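Side-chain contact in nucleoside-diphosphate-sugar epimerase (Pseudomonas aeruginosa, PDB 2X4G), which is probably an NAD-dependent nucleotide-sugar epimerase or dehydratase of the Rossmann-fold type: residues L251-R254 and I255-L259. Sequence-based numbering, arbitrary orientation.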
# COMPACT_ATOMS: atom_id res chain seq x y z
N LEU A 251 10.27 -1.21 -24.44
CA LEU A 251 11.22 -0.68 -23.47
C LEU A 251 11.72 -1.78 -22.52
O LEU A 251 12.91 -1.88 -22.20
CB LEU A 251 10.59 0.43 -22.64
CG LEU A 251 11.46 0.99 -21.53
CD1 LEU A 251 12.68 1.61 -22.15
CD2 LEU A 251 10.68 1.99 -20.66
N THR A 252 10.78 -2.57 -22.04
CA THR A 252 11.08 -3.74 -21.26
C THR A 252 12.02 -4.64 -22.01
O THR A 252 12.98 -5.16 -21.46
CB THR A 252 9.77 -4.49 -20.98
OG1 THR A 252 9.30 -4.07 -19.71
CG2 THR A 252 9.92 -6.01 -21.02
N ARG A 253 11.73 -4.83 -23.29
CA ARG A 253 12.44 -5.85 -24.07
C ARG A 253 13.85 -5.38 -24.45
O ARG A 253 14.78 -6.19 -24.48
CB ARG A 253 11.62 -6.27 -25.30
CG ARG A 253 12.13 -7.53 -26.02
CD ARG A 253 11.44 -7.76 -27.37
NE ARG A 253 11.06 -6.51 -28.04
CZ ARG A 253 11.91 -5.69 -28.67
NH1 ARG A 253 13.21 -5.97 -28.74
NH2 ARG A 253 11.46 -4.57 -29.22
N ARG A 254 14.02 -4.10 -24.69
CA ARG A 254 15.32 -3.65 -25.17
C ARG A 254 16.31 -3.72 -24.02
O ARG A 254 17.42 -4.20 -24.16
CB ARG A 254 15.26 -2.23 -25.75
CG ARG A 254 14.15 -2.03 -26.81
CD ARG A 254 14.59 -2.31 -28.24
NE ARG A 254 15.46 -1.26 -28.78
CZ ARG A 254 15.05 -0.03 -29.13
NH1 ARG A 254 15.94 0.85 -29.60
NH2 ARG A 254 13.76 0.32 -29.01
N ILE A 255 15.87 -3.26 -22.86
CA ILE A 255 16.68 -3.28 -21.65
C ILE A 255 17.07 -4.71 -21.35
O ILE A 255 18.23 -4.97 -21.09
CB ILE A 255 15.92 -2.66 -20.44
CG1 ILE A 255 15.73 -1.16 -20.65
CG2 ILE A 255 16.66 -2.93 -19.13
CD1 ILE A 255 14.72 -0.55 -19.73
N ALA A 256 16.12 -5.63 -21.40
CA ALA A 256 16.45 -7.06 -21.23
C ALA A 256 17.53 -7.51 -22.21
O ALA A 256 18.54 -8.10 -21.82
CB ALA A 256 15.22 -7.91 -21.39
N GLU A 257 17.34 -7.22 -23.49
CA GLU A 257 18.26 -7.73 -24.51
C GLU A 257 19.67 -7.23 -24.28
O GLU A 257 20.64 -7.99 -24.42
CB GLU A 257 17.74 -7.39 -25.91
CG GLU A 257 16.51 -8.22 -26.29
CD GLU A 257 15.71 -7.63 -27.45
OE1 GLU A 257 16.17 -6.62 -28.06
OE2 GLU A 257 14.62 -8.17 -27.76
N LEU A 258 19.78 -5.95 -23.89
CA LEU A 258 21.05 -5.31 -23.61
C LEU A 258 21.71 -5.86 -22.35
O LEU A 258 22.93 -5.95 -22.29
CB LEU A 258 20.85 -3.82 -23.45
CG LEU A 258 20.42 -3.10 -24.72
CD1 LEU A 258 20.10 -1.66 -24.40
CD2 LEU A 258 21.54 -3.23 -25.78
N LEU A 259 20.92 -6.24 -21.35
CA LEU A 259 21.49 -6.79 -20.12
C LEU A 259 21.79 -8.28 -20.21
O LEU A 259 22.32 -8.87 -19.26
CB LEU A 259 20.54 -6.55 -18.94
CG LEU A 259 20.38 -5.08 -18.53
CD1 LEU A 259 19.18 -4.91 -17.61
CD2 LEU A 259 21.66 -4.58 -17.88
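Arg253 and Glu257, one helical turn apart, form a salt bridge on the outer face of helix 248-259. Arg253 NH1 donates to Glu257 OE2 over 2.8 Å, in a nearly straight bond with an N-H...O angle of 165°. The oxygen lies in the guanidinium plane. NH1 meets it on its syn side but from 30° out of the carboxylate plane, since the two flat groups are turned 40° against each other. The arginine chain leaves the backbone with CG anti to N, runs on extended to CD and bends at chi3, which brings NH1 back to the carboxylate. The other end of the guanidinium, NH2, is paired with Asp250, so this arginine links acidic residues on either side of it in the sequence and its rotation should be restrained.

On the buried side, Leu251 and Ile255 lie side by side and point the same way, their CD1 atoms 3.8 Å apart. Ile255 also rests on Ile198 and Ile201 of helix 196-202 and on Leu327 of helix 323-336. Arg254 NH1 forms a salt bridge with Asp324 in the first turn of helix 323-336; Arg254 NE lies 5.5 Å from Glu257 OE1, too far for direct contact.

Beneath these side chains runs the i to i+4 backbone ladder, in which the bond from Glu257 N to Arg253 O, 2.9 Å long, sets the two charged residues one turn apart. An i, i+4 arginine-glutamate pair on one face and an aliphatic i, i+4 pair on another are characteristic of an amphipathic alpha-helix, here packed against helices 196-202 and 323-336 in a protein of the NAD-dependent epimerase/dehydratase family.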